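Carbon dioxide concentrating mechanism protein CcmK (Synechococcus elongatus, PDB 4OX6) probably contributes hexameric BMC-domain tiles to the carboxysome shell, as part of the cyanobacterial carbon dioxide concentrating mechanism. Local coordinates at residues Ser22-Gly27 / Ser54-Val59; Thr45-Met50 / Ile106-Glu111; Gln18-Leu23 / Val91-Pro96. All blocks are in the same frame, centred on the assembly; numbering follows the deposited sequence.

Contact 1 (Ser22-Gly27 / Ser54-Val59)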
loop_
_atom_site.group_PDB
_atom_site.type_symbol
_atom_site.label_atom_id
_atom_site.label_comp_id
_atom_site.label_asym_id
_atom_site.label_seq_id
_atom_site.Cartn_x
_atom_site.Cartn_y
_atom_site.Cartn_z
ATOM N N SER A 22 15.180 -15.936 5.083
ATOM C CA SER A 22 14.491 -14.703 4.661
ATOM C C SER A 22 15.114 -13.570 5.414
ATOM O O SER A 22 15.316 -13.609 6.583
ATOM C CB SER A 22 13.015 -14.815 4.983
ATOM O OG SER A 22 12.255 -13.705 4.464
ATOM N N LEU A 23 15.414 -12.515 4.651
ATOM C CA LEU A 23 16.036 -11.308 5.149
ATOM C C LEU A 23 15.294 -10.084 4.683
ATOM O O LEU A 23 14.978 -10.007 3.504
ATOM C CB LEU A 23 17.522 -11.296 4.695
ATOM C CG LEU A 23 18.377 -10.092 5.103
ATOM C CD1 LEU A 23 19.882 -10.484 5.074
ATOM C CD2 LEU A 23 18.248 -8.894 4.183
ATOM N N GLU A 24 15.044 -9.143 5.588
ATOM C CA GLU A 24 14.228 -7.959 5.271
ATOM C C GLU A 24 14.986 -6.684 5.618
ATOM O O GLU A 24 15.608 -6.576 6.682
ATOM C CB GLU A 24 12.900 -8.028 6.063
ATOM C CG GLU A 24 11.907 -6.907 5.787
ATOM C CD GLU A 24 10.570 -7.212 6.380
ATOM O OE1 GLU A 24 10.084 -8.351 6.203
ATOM O OE2 GLU A 24 9.978 -6.283 6.975
ATOM N N THR A 25 14.972 -5.752 4.672
ATOM C CA THR A 25 15.575 -4.400 4.784
ATOM C C THR A 25 14.546 -3.316 4.654
ATOM O O THR A 25 13.454 -3.531 4.096
ATOM C CB THR A 25 16.634 -4.147 3.687
ATOM O OG1 THR A 25 16.032 -4.249 2.409
ATOM C CG2 THR A 25 17.753 -5.167 3.752
ATOM N N LYS A 26 14.892 -2.131 5.146
ATOM C CA LYS A 26 14.228 -0.919 4.718
ATOM C C LYS A 26 15.049 -0.338 3.584
ATOM O O LYS A 26 16.260 -0.063 3.715
ATOM C CB LYS A 26 14.058 0.080 5.866
ATOM C CG LYS A 26 13.184 1.287 5.506
ATOM C CD LYS A 26 12.835 2.147 6.682
ATOM C CE LYS A 26 11.661 1.571 7.461
ATOM N NZ LYS A 26 10.389 2.051 6.850
ATOM N N GLY A 27 14.366 -0.185 2.463
ATOM C CA GLY A 27 14.971 0.263 1.226
ATOM C C GLY A 27 15.119 -0.862 0.214
ATOM O O GLY A 27 15.430 -2.008 0.592
ATOM N N SER A 54 5.862 0.159 3.626
ATOM C CA SER A 54 6.726 0.980 4.455
ATOM C C SER A 54 8.146 0.917 3.937
ATOM O O SER A 54 9.073 1.015 4.736
ATOM C CB SER A 54 6.715 0.634 5.918
ATOM O OG SER A 54 5.449 0.997 6.452
ATOM N N ALA A 55 8.293 0.761 2.625
ATOM C CA ALA A 55 9.589 0.689 1.981
ATOM C C ALA A 55 10.470 -0.471 2.461
ATOM O O ALA A 55 11.688 -0.458 2.290
ATOM C CB ALA A 55 10.359 1.967 2.134
ATOM N N ARG A 56 9.848 -1.520 3.022
ATOM C CA ARG A 56 10.580 -2.716 3.439
ATOM C C ARG A 56 10.387 -3.777 2.413
ATOM O O ARG A 56 9.313 -3.948 1.812
ATOM C CB ARG A 56 10.115 -3.136 4.835
ATOM C CG ARG A 56 10.643 -2.213 5.913
ATOM C CD ARG A 56 10.012 -2.333 7.300
ATOM N NE ARG A 56 10.203 -3.653 7.856
ATOM C CZ ARG A 56 10.283 -3.919 9.157
ATOM N NH1 ARG A 56 10.217 -2.934 10.038
ATOM N NH2 ARG A 56 10.381 -5.169 9.570
ATOM N N PHE A 57 11.460 -4.567 2.240
ATOM C CA PHE A 57 11.465 -5.665 1.268
ATOM C C PHE A 57 12.143 -6.874 1.884
ATOM O O PHE A 57 13.176 -6.729 2.567
ATOM C CB PHE A 57 12.316 -5.262 0.044
ATOM C CG PHE A 57 11.718 -4.137 -0.761
ATOM C CD1 PHE A 57 11.988 -2.825 -0.465
ATOM C CD2 PHE A 57 10.890 -4.428 -1.831
ATOM C CE1 PHE A 57 11.393 -1.794 -1.170
ATOM C CE2 PHE A 57 10.302 -3.405 -2.578
ATOM C CZ PHE A 57 10.550 -2.104 -2.239
ATOM N N ALA A 58 11.606 -8.073 1.635
ATOM C CA ALA A 58 12.265 -9.292 2.086
ATOM C C ALA A 58 12.696 -10.104 0.894
ATOM O O ALA A 58 11.998 -10.181 -0.122
ATOM C CB ALA A 58 11.338 -10.107 2.973
ATOM N N VAL A 59 13.860 -10.742 0.995
ATOM C CA VAL A 59 14.337 -11.691 -0.029
ATOM C C VAL A 59 14.344 -13.083 0.597
ATOM O O VAL A 59 14.734 -13.247 1.753
ATOM C CB VAL A 59 15.738 -11.322 -0.568
ATOM C CG1 VAL A 59 16.834 -11.266 0.481
ATOM C CG2 VAL A 59 16.141 -12.260 -1.722
#

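Contact 2 (Thr45-Met50 / Ile106-Glu111)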
loop_
_atom_site.group_PDB
_atom_site.type_symbol
_atom_site.label_atom_id
_atom_site.label_comp_id
_atom_site.label_asym_id
_atom_site.label_seq_id
_atom_site.Cartn_x
_atom_site.Cartn_y
_atom_site.Cartn_z
ATOM N N THR A 45 19.667 -20.672 -3.864
ATOM C CA THR A 45 18.863 -20.114 -4.961
ATOM C C THR A 45 18.010 -18.999 -4.339
ATOM O O THR A 45 17.332 -19.225 -3.296
ATOM C CB THR A 45 17.928 -21.162 -5.581
ATOM O OG1 THR A 45 18.711 -22.306 -6.008
ATOM C CG2 THR A 45 17.239 -20.635 -6.796
ATOM N N ILE A 46 18.005 -17.808 -4.965
ATOM C CA ILE A 46 17.054 -16.775 -4.594
ATOM C C ILE A 46 15.762 -17.145 -5.325
ATOM O O ILE A 46 15.751 -17.351 -6.528
ATOM C CB ILE A 46 17.534 -15.412 -5.109
ATOM C CG1 ILE A 46 18.910 -15.029 -4.585
ATOM C CG2 ILE A 46 16.549 -14.342 -4.628
ATOM C CD1 ILE A 46 19.607 -13.879 -5.439
ATOM N N VAL A 47 14.689 -17.307 -4.563
ATOM C CA VAL A 47 13.399 -17.743 -5.112
ATOM C C VAL A 47 12.366 -16.660 -5.288
ATOM O O VAL A 47 11.524 -16.798 -6.145
ATOM C CB VAL A 47 12.809 -18.943 -4.329
ATOM C CG1 VAL A 47 13.798 -20.165 -4.461
ATOM C CG2 VAL A 47 12.549 -18.628 -2.858
ATOM N N SER A 48 12.377 -15.641 -4.454
ATOM C CA SER A 48 11.332 -14.647 -4.457
ATOM C C SER A 48 11.719 -13.445 -3.616
ATOM O O SER A 48 12.677 -13.489 -2.836
ATOM C CB SER A 48 9.997 -15.215 -3.913
ATOM O OG SER A 48 10.175 -15.582 -2.554
ATOM N N TYR A 49 10.943 -12.371 -3.753
ATOM C CA TYR A 49 11.008 -11.233 -2.851
ATOM C C TYR A 49 9.603 -10.796 -2.520
ATOM O O TYR A 49 8.694 -11.048 -3.259
ATOM C CB TYR A 49 11.887 -10.066 -3.344
ATOM C CG TYR A 49 11.248 -9.193 -4.367
ATOM C CD1 TYR A 49 11.099 -9.602 -5.681
ATOM C CD2 TYR A 49 10.738 -7.959 -4.014
ATOM C CE1 TYR A 49 10.476 -8.790 -6.630
ATOM C CE2 TYR A 49 10.139 -7.136 -4.959
ATOM C CZ TYR A 49 9.960 -7.572 -6.240
ATOM O OH TYR A 49 9.339 -6.736 -7.148
ATOM N N MET A 50 9.486 -10.161 -1.372
ATOM C CA MET A 50 8.241 -9.630 -0.837
ATOM C C MET A 50 8.327 -8.103 -0.656
ATOM O O MET A 50 9.253 -7.569 0.016
ATOM C CB MET A 50 8.002 -10.305 0.520
ATOM C CG MET A 50 6.786 -9.758 1.323
ATOM S SD MET A 50 5.216 -9.821 0.409
ATOM C CE MET A 50 5.006 -11.609 0.425
ATOM N N ILE A 106 7.463 -18.889 -1.276
ATOM C CA ILE A 106 8.836 -19.221 -0.958
ATOM C C ILE A 106 9.310 -20.477 -1.684
ATOM O O ILE A 106 10.413 -20.957 -1.418
ATOM C CB ILE A 106 9.103 -19.398 0.578
ATOM C CG1 ILE A 106 8.246 -20.538 1.143
ATOM C CG2 ILE A 106 8.851 -18.085 1.254
ATOM C CD1 ILE A 106 8.662 -21.027 2.505
ATOM N N GLY A 107 8.487 -20.990 -2.607
ATOM C CA GLY A 107 8.848 -22.145 -3.415
ATOM C C GLY A 107 9.728 -21.805 -4.595
ATOM O O GLY A 107 9.913 -20.653 -4.915
ATOM N N PHE A 108 10.208 -22.840 -5.278
ATOM C CA PHE A 108 10.987 -22.714 -6.495
ATOM C C PHE A 108 10.089 -22.536 -7.731
ATOM O O PHE A 108 9.353 -23.456 -8.092
ATOM C CB PHE A 108 11.846 -23.977 -6.696
ATOM C CG PHE A 108 12.931 -24.150 -5.696
ATOM C CD1 PHE A 108 14.181 -23.647 -5.895
ATOM C CD2 PHE A 108 12.707 -24.909 -4.562
ATOM C CE1 PHE A 108 15.194 -23.867 -4.980
ATOM C CE2 PHE A 108 13.708 -25.103 -3.651
ATOM C CZ PHE A 108 14.958 -24.565 -3.879
ATOM N N GLY A 109 10.148 -21.384 -8.375
ATOM C CA GLY A 109 9.364 -21.135 -9.575
ATOM C C GLY A 109 10.141 -21.486 -10.843
ATOM O O GLY A 109 11.344 -21.714 -10.807
ATOM N N PRO A 110 9.418 -21.541 -11.972
ATOM C CA PRO A 110 10.086 -22.000 -13.194
ATOM C C PRO A 110 11.171 -21.010 -13.682
ATOM O O PRO A 110 12.061 -21.510 -14.378
ATOM C CB PRO A 110 8.949 -22.130 -14.217
ATOM C CG PRO A 110 7.842 -21.298 -13.678
ATOM C CD PRO A 110 7.964 -21.352 -12.151
ATOM N N GLU A 111 11.145 -19.743 -13.272
ATOM C CA GLU A 111 12.158 -18.805 -13.734
ATOM C C GLU A 111 13.507 -18.993 -13.044
ATOM O O GLU A 111 14.534 -18.482 -13.534
ATOM C CB GLU A 111 11.696 -17.347 -13.609
ATOM C CG GLU A 111 12.581 -16.369 -14.443
ATOM C CD GLU A 111 11.952 -14.990 -14.662
ATOM O OE1 GLU A 111 12.718 -14.010 -14.799
ATOM O OE2 GLU A 111 10.702 -14.889 -14.738
HETATM O O HOH W 1 10.974 -18.809 -7.844
#

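Contact 3 (Gln18-Leu23 / Val91-Pro96)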
loop_
_atom_site.group_PDB
_atom_site.type_symbol
_atom_site.label_atom_id
_atom_site.label_comp_id
_atom_site.label_asym_id
_atom_site.label_seq_id
_atom_site.Cartn_x
_atom_site.Cartn_y
_atom_site.Cartn_z
ATOM N N GLN A 18 14.937 -28.622 1.718
ATOM C CA GLN A 18 15.660 -27.330 1.699
ATOM C C GLN A 18 15.194 -26.282 2.686
ATOM O O GLN A 18 14.006 -25.884 2.789
ATOM C CB GLN A 18 15.754 -26.764 0.284
ATOM C CG GLN A 18 16.492 -27.713 -0.635
ATOM C CD GLN A 18 17.509 -26.984 -1.487
ATOM O OE1 GLN A 18 17.211 -25.920 -2.028
ATOM N NE2 GLN A 18 18.746 -27.506 -1.540
ATOM N N ALA A 19 16.179 -25.780 3.407
ATOM C CA ALA A 19 15.970 -24.639 4.291
ATOM C C ALA A 19 15.478 -23.425 3.568
ATOM O O ALA A 19 15.701 -23.273 2.354
ATOM C CB ALA A 19 17.269 -24.270 4.990
ATOM N N ILE A 20 14.824 -22.552 4.341
ATOM C CA ILE A 20 14.516 -21.190 3.887
ATOM C C ILE A 20 15.253 -20.200 4.720
ATOM O O ILE A 20 15.270 -20.256 5.961
ATOM C CB ILE A 20 12.983 -20.915 3.849
ATOM C CG1 ILE A 20 12.626 -19.389 3.664
ATOM C CG2 ILE A 20 12.361 -21.346 5.044
ATOM C CD1 ILE A 20 12.698 -18.962 2.226
ATOM N N GLY A 21 15.852 -19.212 4.052
ATOM C CA GLY A 21 16.338 -18.025 4.733
ATOM C C GLY A 21 15.570 -16.833 4.173
ATOM O O GLY A 21 15.347 -16.746 2.957
ATOM N N SER A 22 15.180 -15.936 5.083
ATOM C CA SER A 22 14.491 -14.703 4.661
ATOM C C SER A 22 15.114 -13.570 5.414
ATOM O O SER A 22 15.316 -13.609 6.583
ATOM C CB SER A 22 13.015 -14.815 4.983
ATOM O OG SER A 22 12.255 -13.705 4.464
ATOM N N LEU A 23 15.414 -12.515 4.651
ATOM C CA LEU A 23 16.036 -11.308 5.149
ATOM C C LEU A 23 15.294 -10.084 4.683
ATOM O O LEU A 23 14.978 -10.007 3.504
ATOM C CB LEU A 23 17.522 -11.296 4.695
ATOM C CG LEU A 23 18.377 -10.092 5.103
ATOM C CD1 LEU A 23 19.882 -10.484 5.074
ATOM C CD2 LEU A 23 18.248 -8.894 4.183
ATOM N N VAL A 91 15.479 -14.615 9.304
ATOM C CA VAL A 91 15.264 -15.922 9.918
ATOM C C VAL A 91 15.849 -16.988 9.024
ATOM O O VAL A 91 15.938 -16.846 7.805
ATOM C CB VAL A 91 13.746 -16.190 10.147
ATOM C CG1 VAL A 91 13.053 -16.565 8.926
ATOM C CG2 VAL A 91 13.474 -17.238 11.254
ATOM N N ILE A 92 16.212 -18.098 9.650
ATOM C CA ILE A 92 16.537 -19.327 8.950
ATOM C C ILE A 92 15.683 -20.472 9.517
ATOM O O ILE A 92 15.713 -20.694 10.761
ATOM C CB ILE A 92 18.037 -19.709 9.105
ATOM C CG1 ILE A 92 18.877 -18.675 8.389
ATOM C CG2 ILE A 92 18.311 -21.046 8.451
ATOM C CD1 ILE A 92 20.334 -18.772 8.729
ATOM N N ILE A 93 14.959 -21.170 8.656
ATOM C CA ILE A 93 14.151 -22.352 9.062
ATOM C C ILE A 93 14.706 -23.558 8.339
ATOM O O ILE A 93 14.645 -23.642 7.131
ATOM C CB ILE A 93 12.689 -22.202 8.663
ATOM C CG1 ILE A 93 12.099 -20.921 9.274
ATOM C CG2 ILE A 93 11.898 -23.415 9.075
ATOM C CD1 ILE A 93 10.739 -20.585 8.676
ATOM N N PRO A 94 15.322 -24.510 9.072
ATOM C CA PRO A 94 16.087 -25.572 8.423
ATOM C C PRO A 94 15.339 -26.518 7.506
ATOM O O PRO A 94 15.842 -26.984 6.464
ATOM C CB PRO A 94 16.756 -26.303 9.599
ATOM C CG PRO A 94 16.932 -25.291 10.650
ATOM C CD PRO A 94 15.699 -24.344 10.484
ATOM N N ARG A 95 14.147 -26.890 7.957
ATOM C CA ARG A 95 13.364 -27.940 7.299
ATOM C C ARG A 95 11.849 -27.497 7.317
ATOM O O ARG A 95 11.052 -28.041 8.119
ATOM C CB ARG A 95 13.587 -29.272 7.992
ATOM C CG ARG A 95 14.987 -29.798 8.022
ATOM C CD ARG A 95 15.410 -30.491 6.730
ATOM N NE ARG A 95 14.450 -31.475 6.226
ATOM C CZ ARG A 95 14.606 -32.800 6.119
ATOM N NH1 ARG A 95 15.691 -33.473 6.550
ATOM N NH2 ARG A 95 13.587 -33.493 5.591
ATOM N N PRO A 96 11.479 -26.513 6.552
ATOM C CA PRO A 96 10.119 -25.927 6.698
ATOM C C PRO A 96 9.085 -26.945 6.308
ATOM O O PRO A 96 9.200 -27.705 5.344
ATOM C CB PRO A 96 10.125 -24.779 5.686
ATOM C CG PRO A 96 11.168 -25.153 4.691
ATOM C CD PRO A 96 12.225 -25.892 5.457
#

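Contact 1 (Ser22-Gly27 / Ser54-Val59)
Glu24 and Arg56 reach each other from adjacent strands by different torsions: Glu24 sets CG opposite its backbone nitrogen and continues extended, whereas Arg56 has CG opposite its carbonyl carbon and then bends at chi3 (61°). The side chains cross at about a right angle, and the guanidinium comes side-on, giving both donors to one oxygen. Arg56 NE lies 2.8 Å from Glu24 OE2, and Arg56 NH2 is 2.9 Å from that same OE2. The two planes are 68° apart; NE meets the anti lone pair of OE2, while NH2 comes from above the carboxylate plane. Glu24 OE1 accepts a hydrogen bond from the backbone N of Phe28 of a neighbouring subunit, which brings this salt bridge up to a subunit interface. Replacing Arg56 with an alanine would probably leave OE2 of the buried carboxylate without its two donors and hold the Glu24 head less firmly.

Strands 19-26 and 56-63 are the two inner strands of the four-stranded antiparallel BMC sheet, and here their axes run 159° apart in direction and approach to 4.5 Å. Leu23-Val59 and Thr25-Phe57 are hydrogen-bonded pairs, with Thr25 N 2.9 Å from Phe57 O; Glu24-Ala58 and Lys26-Arg56 are non-hydrogen-bonded pairs. Leu23, Thr25 and Val59 turn to the face covered by helices 28-39 and 65-81, and Phe57 on that face meets Phe28 of its own chain edge-to-face. At the strand end Gly27 N donates to Ala55 O at 2.7 Å, and Thr25 OG1 donates to Gly27 O at 2.9 Å. That same Gly27 O approaches Phe57 CD1 obliquely, at 3.7 Å. Lys26, bent at its last two torsions, curls back so that NZ donates to Ser54 O at 2.7 Å.

Contact 2 (Thr45-Met50 / Ile106-Glu111)
Val47 and Phe108 make the main apolar touch between strand 45-53 and the loop that follows helix 98-103. Val47 CG1 comes within 3.8 Å of Phe108 CD1 and lies 4.2 Å from the centroid of the Phe108 ring, 29° off its normal, an off-centre CH-pi contact. With chi1 at -62°, Val47 holds CG1 opposite its carbonyl carbon, which aims this methyl at the ring and leaves CG2 to the backbone beside it. Thr45 meets the same ring differently: its CB is 3.9 Å from Phe108 CE1, near the ring plane, at the edge.

Close approaches of carbon to carbonyl oxygen form a second group. Val47 CB is 3.4 Å from Gly107 O, and Val47 CG2 is 3.5 Å from Ile106 O. The latter oxygen is a hydrogen-bond acceptor for Arg62 NH1 of strand 56-63, whose side chain also packs on both Val47 and Phe108.

The polar link between the two segments is indirect. One water donates to Val47 O at 2.7 Å and accepts from Gly109 N at 2.8 Å, bridging backbone to backbone where no direct hydrogen bond spans the gap. Ser48 OG stays 4.2 Å from Ile106 CA, a loose approach; its polar partners are Pro105 O, just before the loop segment, and Asn60 ND2.

On the other side of the strand, Ile46 packs against helix 28-39, and its N is hydrogen-bonded to OD1 of Asn99 of a neighbouring subunit. The segment after helix 98-103 thus covers a strand of the BMC-domain sheet, outermost within this chain, by methyl and ring contacts; polar links to it include the water and Arg62, with no direct hydrogen bond between the two segments.

Contact 3 (Gln18-Leu23 / Val91-Pro96)
The Pro96 ring meets the backbone carbonyl of Gln18 with its CD edge, Pro96 CD lying 3.2 Å from Gln18 O. Next to CD, Pro96 CG lies 4.0 Å from Ile20 CG2, so one ring touches both a peptide oxygen and a methyl. Gln18 O also accepts from Arg62 NH2.

Of the sheet's own two faces, one bears Ile20, Ser22, Val91 and Ile93, the other Ile92 across from Gly21. Ile20 and Ile93 lie side by side and point the same way, Ile20 CG2 being 3.7 Å from Ile93 CB. Chi1 of 168° puts that CG2 between the backbone N and the carbonyl carbon, while CG1 is sent away from strand 86-93 and the side chain packs on Ile106.

The pairing joins the first and last strands of the antiparallel BMC-domain sheet (order 2-3-1-4), the N-to-C directions of strands 19-23 and 91-93 being 170° apart. Ile93 N donates to Ile20 O at 2.9 Å, and Ser22 N to Val91 O at 3.0 Å. Beyond Ile93 the ladder stops, and Ala19 CB instead rests 3.4 Å from Pro94 O. Strand 86-93 is therefore held by backbone hydrogen bonds, and the turn after it partly by Pro96 against Ile20 and Gln18 O.

Overall arrangement
Strand 19-26 comes first from the N terminus and serves two contacts. Its end pairs in contact 1 with strand 56-63, closing a loop that holds helix 28-39 and strand 45-53; its start pairs in contact 3 with strand 86-93, closing a longer loop that also takes in helix 65-81. Contact 2 begins inside both loops, on strand 45-53, and ends beyond them at 106-111, so it crosses each. Met50 and Ala58 join contacts 1 and 2 through neighbouring strands, while Ile106 packs on Ile20 to join contacts 2 and 3. Together they tie all four strands and the C-terminal loop into one unit.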